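Local coordinates for protein thymidylate synthase A (Bacillus subtilis, PDB 1BKP) that catalyses the reductive methylation of dUMP to dTMP with 5,10-methylenetetrahydrofolate as methyl donor and reductant, working as a homodimer, at residues A[113-118]-A[123-128]; A[131-136]-A[166-171]. All coordinates share one frame; numbering follows the deposited sequence.

In the fold
Both contacts hold helix 125-135, contact 1 at its N-terminal end and contact 2 near its C-terminal end, with centres about 17 Å apart. Contact 1 is partly buried and largely polar: a two-stranded antiparallel hairpin is paired by backbone bonds and tied to the start of the helix by a salt bridge and a guanidinium-ring stack, while Lys113 and Arg116 form salt bridges with Asp150 and Asp153 of the second subunit. Contact 2 is buried, smaller and wholly apolar, setting the helix against strand 161-169 of the central mixed sheet. The two meet where Leu118 CD2 packs on His131 CG, 3.5 Å away, so the hairpin also touches the helix beyond its first turn.

Contact 1: A[113-118]-A[123-128]; sequences KKNRSL and VDQVDY
Arg116 and Val123 form an antiparallel hydrogen-bonded pair, Arg116 N giving to Val123 O at 2.9 Å and Val123 N to Arg116 O at 2.8 Å. Asn115 N adds a weak bond to the same Val123 carbonyl, so Asn115 and Arg116 both face Val123, a classic beta bulge in the hairpin of strands 116-118 and 121-123. The hairpin runs straight into helix 125-135, whose N-cap is Asp124: its OD1 accepts from Asp127 N at 2.9 Å, with a weaker bond from Val126 N. The other oxygen, OD2, takes Lys114 NZ at 2.7 Å on its anti side, the two side chains running alongside each other, and makes a second salt bridge to Lys78. The carboxylate thus caps the helix and gathers two lysines at once. Farther along, the Arg116 chain bends at chi2 and chi3 (-63° and -41°), which folds its guanidinium back over one face of the Tyr128 ring; Arg116 CZ sits 4.0 Å from the centroid of that ring, a cation-pi stack with planes 29° apart. NH1 lies nearest the ring, while NH2 forms a salt bridge with Asp153 of the second subunit. Leu118 CD1 reaches Tyr128 CE1 obliquely, and the ring also touches Arg141, a predicted dUMP-binding residue. With an alanine here in place of Tyr128, the guanidinium, though still tied to Asp153 of the second subunit, would probably be less firmly set, with a gap beside Leu118 and Arg141. Water 1 bridges Lys113 O and Gln125 N.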
ATOM      1  N   LYS A 113      19.491  -3.370   6.741  1.00 20.80           N
ATOM      2  CA  LYS A 113      20.464  -2.940   5.764  1.00 21.50           C
ATOM      3  C   LYS A 113      20.785  -1.465   6.009  1.00 20.58           C
ATOM      4  O   LYS A 113      19.886  -0.653   6.042  1.00 21.14           O
ATOM      5  CB  LYS A 113      19.823  -3.105   4.399  1.00 24.21           C
ATOM      6  CG  LYS A 113      20.716  -3.246   3.248  1.00 39.37           C
ATOM      7  CD  LYS A 113      19.985  -4.046   2.154  1.00 39.17           C
ATOM      8  CE  LYS A 113      20.867  -4.164   1.010  1.00 41.79           C
ATOM      9  NZ  LYS A 113      20.103  -4.536  -0.175  1.00 32.65           N
ATOM     10  N   LYS A 114      22.043  -1.102   6.135  1.00 19.19           N
ATOM     11  CA  LYS A 114      22.380   0.328   6.385  1.00 21.26           C
ATOM     12  C   LYS A 114      22.380   1.024   5.032  1.00 22.95           C
ATOM     13  O   LYS A 114      23.375   1.022   4.362  1.00 25.45           O
ATOM     14  CB  LYS A 114      23.764   0.451   7.066  1.00 20.65           C
ATOM     15  CG  LYS A 114      23.926  -0.356   8.364  1.00 27.92           C
ATOM     16  CD  LYS A 114      22.875   0.042   9.359  1.00 43.22           C
ATOM     17  CE  LYS A 114      22.934  -0.819  10.664  1.00 56.61           C
ATOM     18  NZ  LYS A 114      21.730  -1.750  10.887  1.00 53.93           N
ATOM     19  N   ASN A 115      21.259   1.633   4.642  1.00 22.21           N
ATOM     20  CA  ASN A 115      21.162   2.206   3.335  1.00 23.30           C
ATOM     21  C   ASN A 115      20.729   3.657   3.286  1.00 26.32           C
ATOM     22  O   ASN A 115      20.567   4.193   2.198  1.00 28.05           O
ATOM     23  CB  ASN A 115      20.248   1.297   2.462  1.00 16.96           C
ATOM     24  CG  ASN A 115      18.883   0.959   3.144  1.00 21.69           C
ATOM     25  OD1 ASN A 115      18.435   1.650   4.038  1.00 22.14           O
ATOM     26  ND2 ASN A 115      18.204  -0.073   2.655  1.00 21.09           N
ATOM     27  N   ARG A 116      20.505   4.297   4.437  1.00 24.02           N
ATOM     28  CA  ARG A 116      20.117   5.693   4.445  1.00 23.37           C
ATOM     29  C   ARG A 116      21.216   6.572   5.110  1.00 26.97           C
ATOM     30  O   ARG A 116      21.747   6.202   6.135  1.00 26.83           O
ATOM     31  CB  ARG A 116      18.832   5.902   5.234  1.00 24.40           C
ATOM     32  CG  ARG A 116      17.608   5.089   4.791  1.00 41.37           C
ATOM     33  CD  ARG A 116      17.144   5.436   3.380  1.00 41.90           C
ATOM     34  NE  ARG A 116      17.198   6.865   3.104  1.00 18.57           N
ATOM     35  CZ  ARG A 116      16.152   7.689   3.159  1.00 18.81           C
ATOM     36  NH1 ARG A 116      14.950   7.254   3.533  1.00 22.64           N
ATOM     37  NH2 ARG A 116      16.274   8.919   2.704  1.00 27.04           N
ATOM     38  N   SER A 117      21.585   7.706   4.501  1.00 27.07           N
ATOM     39  CA  SER A 117      22.595   8.576   5.155  1.00 28.82           C
ATOM     40  C   SER A 117      21.901   9.497   6.194  1.00 25.70           C
ATOM     41  O   SER A 117      20.942  10.165   5.858  1.00 26.16           O
ATOM     42  CB  SER A 117      23.264   9.471   4.118  1.00 37.02           C
ATOM     43  OG  SER A 117      23.734   8.696   3.036  1.00 46.29           O
ATOM     44  N   LEU A 118      22.378   9.552   7.425  1.00 22.53           N
ATOM     45  CA  LEU A 118      21.782  10.441   8.365  1.00 23.79           C
ATOM     46  C   LEU A 118      22.877  10.936   9.315  1.00 26.33           C
ATOM     47  O   LEU A 118      23.548  10.141   9.941  1.00 27.51           O
ATOM     48  CB  LEU A 118      20.758   9.666   9.177  1.00 25.05           C
ATOM     49  CG  LEU A 118      20.025  10.512  10.232  1.00 26.52           C
ATOM     50  CD1 LEU A 118      19.154  11.574   9.565  1.00 25.14           C
ATOM     51  CD2 LEU A 118      19.223   9.581  11.081  1.00 27.89           C
ATOM     52  N   VAL A 123      22.532   4.394   8.125  1.00 25.79           N
ATOM     53  CA  VAL A 123      21.617   3.885   9.124  1.00 25.18           C
ATOM     54  C   VAL A 123      20.584   3.023   8.352  1.00 22.21           C
ATOM     55  O   VAL A 123      20.416   3.232   7.162  1.00 17.59           O
ATOM     56  CB  VAL A 123      21.080   5.244   9.698  1.00 25.94           C
ATOM     57  CG1 VAL A 123      19.712   5.709   9.165  1.00 23.35           C
ATOM     58  CG2 VAL A 123      21.542   5.507  11.104  1.00 28.93           C
ATOM     59  N   ASP A 124      19.883   2.121   9.055  1.00 19.85           N
ATOM     60  CA  ASP A 124      18.862   1.248   8.417  1.00 19.39           C
ATOM     61  C   ASP A 124      17.453   1.913   8.470  1.00 19.48           C
ATOM     62  O   ASP A 124      17.255   3.035   9.024  1.00 21.75           O
ATOM     63  CB  ASP A 124      18.914  -0.183   9.056  1.00 18.29           C
ATOM     64  CG  ASP A 124      18.522  -0.197  10.531  1.00 19.34           C
ATOM     65  OD1 ASP A 124      17.580   0.549  10.970  1.00 15.99           O
ATOM     66  OD2 ASP A 124      19.198  -0.928  11.285  1.00 21.03           O
ATOM     67  N   GLN A 125      16.456   1.214   7.945  1.00 14.70           N
ATOM     68  CA  GLN A 125      15.115   1.777   7.912  1.00 13.84           C
ATOM     69  C   GLN A 125      14.494   2.036   9.236  1.00 14.26           C
ATOM     70  O   GLN A 125      13.670   2.913   9.367  1.00 14.24           O
ATOM     71  CB  GLN A 125      14.194   0.802   7.144  1.00 13.69           C
ATOM     72  CG  GLN A 125      14.476   0.737   5.605  1.00 20.93           C
ATOM     73  CD  GLN A 125      13.372  -0.072   4.902  1.00 18.22           C
ATOM     74  OE1 GLN A 125      12.159   0.300   5.018  1.00 20.85           O
ATOM     75  NE2 GLN A 125      13.736  -1.209   4.281  1.00 16.07           N
ATOM     76  N   VAL A 126      14.799   1.215  10.230  1.00 14.63           N
ATOM     77  CA  VAL A 126      14.149   1.384  11.508  1.00 16.57           C
ATOM     78  C   VAL A 126      14.775   2.616  12.241  1.00 15.75           C
ATOM     79  O   VAL A 126      14.036   3.474  12.730  1.00 14.73           O
ATOM     80  CB  VAL A 126      14.310   0.119  12.363  1.00 17.46           C
ATOM     81  CG1 VAL A 126      13.697   0.326  13.751  1.00 17.86           C
ATOM     82  CG2 VAL A 126      13.686  -1.104  11.646  1.00 16.76           C
ATOM     83  N   ASP A 127      16.111   2.713  12.308  1.00 14.63           N
ATOM     84  CA  ASP A 127      16.706   3.893  12.949  1.00 13.72           C
ATOM     85  C   ASP A 127      16.413   5.170  12.189  1.00 14.76           C
ATOM     86  O   ASP A 127      16.180   6.223  12.813  1.00 16.67           O
ATOM     87  CB  ASP A 127      18.213   3.698  13.062  1.00 13.12           C
ATOM     88  CG  ASP A 127      18.577   2.645  14.115  1.00 19.37           C
ATOM     89  OD1 ASP A 127      17.814   2.472  15.110  1.00 17.11           O
ATOM     90  OD2 ASP A 127      19.581   1.956  13.865  1.00 21.19           O
ATOM     91  N   TYR A 128      16.256   5.060  10.867  1.00 13.11           N
ATOM     92  CA  TYR A 128      15.972   6.236  10.116  1.00 11.75           C
ATOM     93  C   TYR A 128      14.523   6.676  10.482  1.00 11.90           C
ATOM     94  O   TYR A 128      14.235   7.845  10.803  1.00 14.31           O
ATOM     95  CB  TYR A 128      16.043   5.939   8.610  1.00 11.56           C
ATOM     96  CG  TYR A 128      15.837   7.207   7.815  1.00 15.49           C
ATOM     97  CD1 TYR A 128      16.896   8.107   7.619  1.00 19.68           C
ATOM     98  CD2 TYR A 128      14.585   7.532   7.304  1.00 17.10           C
ATOM     99  CE1 TYR A 128      16.717   9.273   6.924  1.00 20.96           C
ATOM    100  CE2 TYR A 128      14.395   8.692   6.603  1.00 19.28           C
ATOM    101  CZ  TYR A 128      15.464   9.535   6.405  1.00 19.07           C
ATOM    102  OH  TYR A 128      15.248  10.563   5.529  1.00 29.36           O
TER
HETATM  103  O   HOH W   1      17.107  -0.791   5.925  1.00 19.69           O
HETATM  104  O   HOH W   2      16.230  -2.344   2.820  1.00 20.58           O

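Contact 2: A[131-136]-A[166-171]; sequences HQLKNN and WYVKHG
Leu133 reaches across to Trp166 and Val168 with a single methyl, CD2, and these apolar contacts are the whole of the direct meeting between the two segments. Leu133 CD2 stands 3.9 Å from Trp166 CB and 4.0 Å from Val168 CG2, touching two residues whose side chains emerge from the same side of the strand. The CB of Leu133 does not itself aim at the strand; chi1 (-73°) sets CG beside the backbone N, CD1 continues the chain anti to CA, and it is the other branch, CD2, that turns to the strand. It is the CB of Trp166, rather than its indole, that meets the methyl. The helix thus packs on a face of the mixed sheet of the thymidylate synthase fold. Further apolar neighbours close round the group: Leu173 of strand 172-183 packs on all three side chains, and Ile202 of helix 188-206 on Leu133 and Trp166. Among polar interactions, Leu133 O accepts from Tyr208 OH, and a backbone bond ties Trp166 to His142. Helix 125-135 therefore rests on strand 161-169 through dispersion and the hydrophobic effect, while none of the polar bonds that the segments make, within themselves or to other parts of the fold, joins one to the other.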
ATOM      1  N   HIS A 131      14.275   8.272  14.054  1.00 15.11           N
ATOM      2  CA  HIS A 131      14.835   9.609  14.030  1.00 14.16           C
ATOM      3  C   HIS A 131      13.837  10.587  13.400  1.00 15.52           C
ATOM      4  O   HIS A 131      13.582  11.661  13.915  1.00 16.48           O
ATOM      5  CB  HIS A 131      16.150   9.626  13.283  1.00 15.61           C
ATOM      6  CG  HIS A 131      16.736  11.027  13.125  1.00 19.04           C
ATOM      7  ND1 HIS A 131      16.299  11.906  12.155  1.00 19.93           N
ATOM      8  CD2 HIS A 131      17.636  11.705  13.864  1.00 19.52           C
ATOM      9  CE1 HIS A 131      16.893  13.076  12.327  1.00 19.34           C
ATOM     10  NE2 HIS A 131      17.712  12.981  13.350  1.00 19.61           N
ATOM     11  N   GLN A 132      13.277  10.203  12.249  1.00 15.98           N
ATOM     12  CA  GLN A 132      12.339  11.062  11.499  1.00 14.36           C
ATOM     13  C   GLN A 132      10.995  11.332  12.185  1.00 13.11           C
ATOM     14  O   GLN A 132      10.466  12.462  12.122  1.00 12.93           O
ATOM     15  CB  GLN A 132      12.104  10.475  10.098  1.00 14.86           C
ATOM     16  CG  GLN A 132      13.384  10.585   9.185  1.00 19.90           C
ATOM     17  CD  GLN A 132      13.808  12.084   8.949  1.00 34.37           C
ATOM     18  OE1 GLN A 132      14.703  12.592   9.589  1.00 37.85           O
ATOM     19  NE2 GLN A 132      13.115  12.760   8.065  1.00 22.57           N
ATOM     20  N   LEU A 133      10.475  10.329  12.895  1.00 11.34           N
ATOM     21  CA  LEU A 133       9.235  10.550  13.625  1.00 10.74           C
ATOM     22  C   LEU A 133       9.458  11.639  14.718  1.00 12.20           C
ATOM     23  O   LEU A 133       8.566  12.447  15.005  1.00 13.43           O
ATOM     24  CB  LEU A 133       8.798   9.240  14.308  1.00 11.61           C
ATOM     25  CG  LEU A 133       8.235   8.167  13.346  1.00 13.54           C
ATOM     26  CD1 LEU A 133       7.938   6.862  14.110  1.00 13.69           C
ATOM     27  CD2 LEU A 133       6.921   8.774  12.671  1.00  9.52           C
ATOM     28  N   LYS A 134      10.639  11.647  15.322  1.00 13.86           N
ATOM     29  CA  LYS A 134      10.908  12.672  16.348  1.00 16.25           C
ATOM     30  C   LYS A 134      11.329  14.023  15.776  1.00 18.52           C
ATOM     31  O   LYS A 134      10.978  15.037  16.347  1.00 21.83           O
ATOM     32  CB  LYS A 134      12.064  12.230  17.296  1.00 15.53           C
ATOM     33  CG  LYS A 134      11.700  10.966  18.123  1.00 21.39           C
ATOM     34  CD  LYS A 134      12.801  10.552  19.099  1.00 19.81           C
ATOM     35  CE  LYS A 134      13.966   9.935  18.306  1.00 24.18           C
ATOM     36  NZ  LYS A 134      14.921   9.234  19.230  1.00 36.27           N
ATOM     37  N   ASN A 135      12.120  14.019  14.710  1.00 17.58           N
ATOM     38  CA  ASN A 135      12.728  15.245  14.170  1.00 17.82           C
ATOM     39  C   ASN A 135      12.082  15.844  12.923  1.00 19.79           C
ATOM     40  O   ASN A 135      12.255  17.025  12.669  1.00 18.32           O
ATOM     41  CB  ASN A 135      14.216  14.958  13.866  1.00 17.44           C
ATOM     42  CG  ASN A 135      14.996  14.633  15.137  1.00 23.37           C
ATOM     43  OD1 ASN A 135      15.273  13.466  15.503  1.00 17.55           O
ATOM     44  ND2 ASN A 135      15.152  15.630  15.900  1.00 18.02           N
ATOM     45  N   ASN A 136      11.314  15.051  12.196  1.00 16.12           N
ATOM     46  CA  ASN A 136      10.629  15.581  11.014  1.00 18.80           C
ATOM     47  C   ASN A 136       9.250  14.962  11.100  1.00 18.69           C
ATOM     48  O   ASN A 136       8.814  14.230  10.183  1.00 16.47           O
ATOM     49  CB  ASN A 136      11.400  15.113   9.749  1.00 19.24           C
ATOM     50  CG  ASN A 136      10.900  15.738   8.478  1.00 30.39           C
ATOM     51  OD1 ASN A 136      11.190  15.231   7.397  1.00 40.82           O
ATOM     52  ND2 ASN A 136      10.121  16.791   8.582  1.00 24.40           N
ATOM     53  N   TRP A 166       3.566   5.931   8.491  1.00 16.01           N
ATOM     54  CA  TRP A 166       3.254   6.461   9.815  1.00 15.05           C
ATOM     55  C   TRP A 166       2.929   7.943   9.634  1.00 14.63           C
ATOM     56  O   TRP A 166       3.454   8.576   8.725  1.00 12.59           O
ATOM     57  CB  TRP A 166       4.541   6.332  10.703  1.00 14.53           C
ATOM     58  CG  TRP A 166       5.046   4.896  10.885  1.00 15.59           C
ATOM     59  CD1 TRP A 166       5.755   4.127   9.969  1.00 15.21           C
ATOM     60  CD2 TRP A 166       4.885   4.089  12.030  1.00 15.27           C
ATOM     61  NE1 TRP A 166       6.012   2.899  10.493  1.00 14.89           N
ATOM     62  CE2 TRP A 166       5.480   2.844  11.754  1.00 16.27           C
ATOM     63  CE3 TRP A 166       4.290   4.301  13.278  1.00 14.65           C
ATOM     64  CZ2 TRP A 166       5.475   1.786  12.678  1.00 15.02           C
ATOM     65  CZ3 TRP A 166       4.277   3.263  14.215  1.00 14.36           C
ATOM     66  CH2 TRP A 166       4.867   1.997  13.893  1.00 14.24           C
ATOM     67  N   TYR A 167       2.079   8.492  10.511  1.00 15.43           N
ATOM     68  CA  TYR A 167       1.728   9.903  10.335  1.00 15.85           C
ATOM     69  C   TYR A 167       1.751  10.490  11.763  1.00 15.34           C
ATOM     70  O   TYR A 167       1.228   9.856  12.717  1.00 12.62           O
ATOM     71  CB  TYR A 167       0.292  10.006   9.830  1.00 15.91           C
ATOM     72  CG  TYR A 167       0.023   9.138   8.614  1.00 19.69           C
ATOM     73  CD1 TYR A 167      -0.339   7.792   8.749  1.00 20.06           C
ATOM     74  CD2 TYR A 167       0.068   9.662   7.332  1.00 19.02           C
ATOM     75  CE1 TYR A 167      -0.642   7.021   7.649  1.00 18.31           C
ATOM     76  CE2 TYR A 167      -0.265   8.888   6.224  1.00 18.41           C
ATOM     77  CZ  TYR A 167      -0.617   7.580   6.410  1.00 17.40           C
ATOM     78  OH  TYR A 167      -0.994   6.835   5.324  1.00 15.23           O
ATOM     79  N   VAL A 168       2.171  11.747  11.866  1.00 15.43           N
ATOM     80  CA  VAL A 168       2.146  12.384  13.170  1.00 17.50           C
ATOM     81  C   VAL A 168       1.278  13.631  13.014  1.00 19.15           C
ATOM     82  O   VAL A 168       1.581  14.496  12.162  1.00 18.09           O
ATOM     83  CB  VAL A 168       3.560  12.813  13.677  1.00 18.14           C
ATOM     84  CG1 VAL A 168       3.352  13.573  15.041  1.00 18.58           C
ATOM     85  CG2 VAL A 168       4.440  11.612  13.856  1.00 17.51           C
ATOM     86  N   LYS A 169       0.162  13.660  13.737  1.00 18.29           N
ATOM     87  CA  LYS A 169      -0.719  14.809  13.670  1.00 21.63           C
ATOM     88  C   LYS A 169      -1.286  15.060  15.093  1.00 24.72           C
ATOM     89  O   LYS A 169      -1.787  14.102  15.724  1.00 23.83           O
ATOM     90  CB  LYS A 169      -1.863  14.602  12.670  1.00 16.78           C
ATOM     91  CG  LYS A 169      -1.413  14.273  11.239  1.00 15.77           C
ATOM     92  CD  LYS A 169      -2.619  14.277  10.250  1.00 28.15           C
ATOM     93  CE  LYS A 169      -2.300  13.860   8.823  1.00 24.96           C
ATOM     94  NZ  LYS A 169      -1.235  14.672   8.129  1.00 22.86           N
ATOM     95  N   HIS A 170      -1.107  16.309  15.585  1.00 24.89           N
ATOM     96  CA  HIS A 170      -1.621  16.756  16.903  1.00 25.60           C
ATOM     97  C   HIS A 170      -1.107  15.909  18.059  1.00 22.09           C
ATOM     98  O   HIS A 170      -1.848  15.521  18.934  1.00 22.57           O
ATOM     99  CB  HIS A 170      -3.135  16.731  16.907  1.00 27.44           C
ATOM    100  CG  HIS A 170      -3.765  17.872  16.166  1.00 31.15           C
ATOM    101  ND1 HIS A 170      -3.021  18.879  15.568  1.00 32.87           N
ATOM    102  CD2 HIS A 170      -5.074  18.206  15.987  1.00 32.49           C
ATOM    103  CE1 HIS A 170      -3.843  19.791  15.065  1.00 33.44           C
ATOM    104  NE2 HIS A 170      -5.092  19.407  15.305  1.00 33.37           N
ATOM    105  N   GLY A 171       0.173  15.568  18.008  1.00 17.82           N
ATOM    106  CA  GLY A 171       0.734  14.777  19.071  1.00 18.90           C
ATOM    107  C   GLY A 171       0.364  13.321  19.028  1.00 20.29           C
ATOM    108  O   GLY A 171       0.728  12.600  19.935  1.00 22.63           O
TER